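Local coordinates for protein isoprenyl transferase (Helicobacter pylori, PDB 2D2R) that probably condenses isopentenyl diphosphate with allylic diphosphates, using magnesium, to build the long-chain undecaprenyl diphosphate, at residues 105-110 with 120-125. Residues are numbered along the deposited sequence; the frame is centred on the assembly and turned at random.
Sequences FRAIGD and DTILQL
Leu125 lies over one face of the Phe105 ring, and this pair is the tight part of the contact. Methyl CD2 of Leu125 makes a CH-pi contact, 3.7 Å from the centroid of the Phe105 ring and 17° off the normal. Leu125 CG also sits 3.6 Å from Phe105 CD2, at the rim. The two side chains cross at about a right angle. Phe105 CG is anti to the backbone N (chi1 172°). The ring therefore lies along the strand, between Leu125 on one face and Ala107 N on the other. Near the ring plane, Phe105 CE2 meets the carbonyl oxygen Ile122 O at 3.9 Å. Tyr98 of helix 80-100 packs edge-to-face with the same ring.

Strand 104-108 is an edge strand of the parallel sheet within this chain. Helix 116-129 follows it in a beta-alpha-beta unit that ends in strand 136-140. The axes of strand 105-108 and helix 120-125 approach to 8.1 Å at 138°, and no hydrogen bond joins the two segments. Farther along the helix, Thr129 OG1 hydrogen-bonds to Phe105 N, and Glu126 OE1 to Ala107 N.

Toward the end of the strand the packing thins. Ala107 CB touches Ile122 CG2 at 3.7 Å, a single methyl-to-methyl contact. On the outer side of the helix, Leu123 and Gln124 start away from the strand and are exposed to solvent. Arg106 also points away from the helix, and its NH2 hydrogen-bonds to the carbonyl oxygens of Asp179 and Arg181.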
loop_
_atom_site.group_PDB
_atom_site.type_symbol
_atom_site.label_atom_id
_atom_site.label_comp_id
_atom_site.label_asym_id
_atom_site.label_seq_id
_atom_site.Cartn_x
_atom_site.Cartn_y
_atom_site.Cartn_z
ATOM N N PHE A 105 10.694 -22.650 -1.300
ATOM C CA PHE A 105 9.273 -22.384 -1.255
ATOM C C PHE A 105 8.755 -21.835 0.060
ATOM O O PHE A 105 9.076 -22.318 1.126
ATOM C CB PHE A 105 8.485 -23.649 -1.606
ATOM C CG PHE A 105 6.998 -23.518 -1.397
ATOM C CD1 PHE A 105 6.216 -22.746 -2.268
ATOM C CD2 PHE A 105 6.383 -24.146 -0.319
ATOM C CE1 PHE A 105 4.849 -22.613 -2.058
ATOM C CE2 PHE A 105 5.012 -24.018 -0.096
ATOM C CZ PHE A 105 4.245 -23.247 -0.974
ATOM N N ARG A 106 7.938 -20.797 -0.013
ATOM C CA ARG A 106 7.373 -20.259 1.204
ATOM C C ARG A 106 5.929 -19.845 0.965
ATOM O O ARG A 106 5.612 -19.333 -0.091
ATOM C CB ARG A 106 8.210 -19.068 1.664
ATOM C CG ARG A 106 8.009 -18.674 3.115
ATOM C CD ARG A 106 9.315 -18.043 3.684
ATOM N NE ARG A 106 8.993 -17.113 4.756
ATOM C CZ ARG A 106 9.883 -16.369 5.406
ATOM N NH1 ARG A 106 11.173 -16.447 5.108
ATOM N NH2 ARG A 106 9.471 -15.519 6.340
ATOM N N ALA A 107 5.061 -20.146 1.921
ATOM C CA ALA A 107 3.654 -19.757 1.873
ATOM C C ALA A 107 3.404 -18.678 2.928
ATOM O O ALA A 107 3.982 -18.741 4.031
ATOM C CB ALA A 107 2.756 -20.963 2.206
ATOM N N ILE A 108 2.558 -17.695 2.585
ATOM C CA ILE A 108 2.149 -16.660 3.512
ATOM C C ILE A 108 0.647 -16.549 3.393
ATOM O O ILE A 108 0.055 -16.857 2.358
ATOM C CB ILE A 108 2.851 -15.273 3.244
ATOM C CG1 ILE A 108 2.506 -14.695 1.873
ATOM C CG2 ILE A 108 4.362 -15.448 3.395
ATOM C CD1 ILE A 108 3.187 -13.316 1.608
ATOM N N GLY A 109 0.013 -16.158 4.478
ATOM C CA GLY A 109 -1.421 -16.067 4.478
ATOM C C GLY A 109 -1.854 -16.774 5.731
ATOM O O GLY A 109 -1.008 -17.251 6.493
ATOM N N ASP A 110 -3.154 -16.828 5.953
ATOM C CA ASP A 110 -3.725 -17.497 7.105
ATOM C C ASP A 110 -3.876 -19.018 6.828
ATOM O O ASP A 110 -4.959 -19.460 6.424
ATOM C CB ASP A 110 -5.101 -16.923 7.347
ATOM C CG ASP A 110 -5.685 -17.336 8.669
ATOM O OD1 ASP A 110 -5.117 -18.221 9.371
ATOM O OD2 ASP A 110 -6.744 -16.760 8.988
ATOM N N ASP A 120 -0.505 -29.570 5.541
ATOM C CA ASP A 120 0.517 -30.609 5.630
ATOM C C ASP A 120 1.441 -30.571 4.403
ATOM O O ASP A 120 2.679 -30.606 4.530
ATOM C CB ASP A 120 -0.167 -31.988 5.748
ATOM C CG ASP A 120 0.760 -33.046 6.291
ATOM O OD1 ASP A 120 1.684 -33.469 5.554
ATOM O OD2 ASP A 120 0.577 -33.453 7.457
ATOM N N THR A 121 0.861 -30.490 3.214
ATOM C CA THR A 121 1.693 -30.449 2.034
ATOM C C THR A 121 2.426 -29.134 1.975
ATOM O O THR A 121 3.575 -29.066 1.526
ATOM C CB THR A 121 0.871 -30.602 0.786
ATOM O OG1 THR A 121 0.226 -31.884 0.823
ATOM C CG2 THR A 121 1.742 -30.476 -0.452
ATOM N N ILE A 122 1.765 -28.070 2.424
ATOM C CA ILE A 122 2.428 -26.779 2.402
ATOM C C ILE A 122 3.697 -26.844 3.258
ATOM O O ILE A 122 4.828 -26.673 2.767
ATOM C CB ILE A 122 1.468 -25.688 2.903
ATOM C CG1 ILE A 122 0.454 -25.377 1.790
ATOM C CG2 ILE A 122 2.258 -24.460 3.372
ATOM C CD1 ILE A 122 -0.696 -24.438 2.235
ATOM N N LEU A 123 3.509 -27.135 4.535
ATOM C CA LEU A 123 4.634 -27.221 5.450
ATOM C C LEU A 123 5.739 -28.135 4.915
ATOM O O LEU A 123 6.924 -27.860 5.088
ATOM C CB LEU A 123 4.167 -27.723 6.822
ATOM C CG LEU A 123 3.088 -26.946 7.604
ATOM C CD1 LEU A 123 2.914 -27.592 8.962
ATOM C CD2 LEU A 123 3.474 -25.499 7.794
ATOM N N GLN A 124 5.369 -29.212 4.243
ATOM C CA GLN A 124 6.393 -30.108 3.737
ATOM C C GLN A 124 7.178 -29.583 2.571
ATOM O O GLN A 124 8.384 -29.820 2.484
ATOM C CB GLN A 124 5.790 -31.466 3.389
ATOM C CG GLN A 124 5.397 -32.256 4.635
ATOM C CD GLN A 124 6.175 -33.541 4.757
ATOM O OE1 GLN A 124 6.111 -34.411 3.875
ATOM N NE2 GLN A 124 6.917 -33.671 5.845
ATOM N N LEU A 125 6.529 -28.869 1.658
ATOM C CA LEU A 125 7.292 -28.355 0.527
ATOM C C LEU A 125 8.265 -27.322 1.083
ATOM O O LEU A 125 9.351 -27.142 0.548
ATOM C CB LEU A 125 6.377 -27.726 -0.523
ATOM C CG LEU A 125 6.995 -27.315 -1.857
ATOM C CD1 LEU A 125 7.644 -28.510 -2.521
ATOM C CD2 LEU A 125 5.907 -26.756 -2.769
#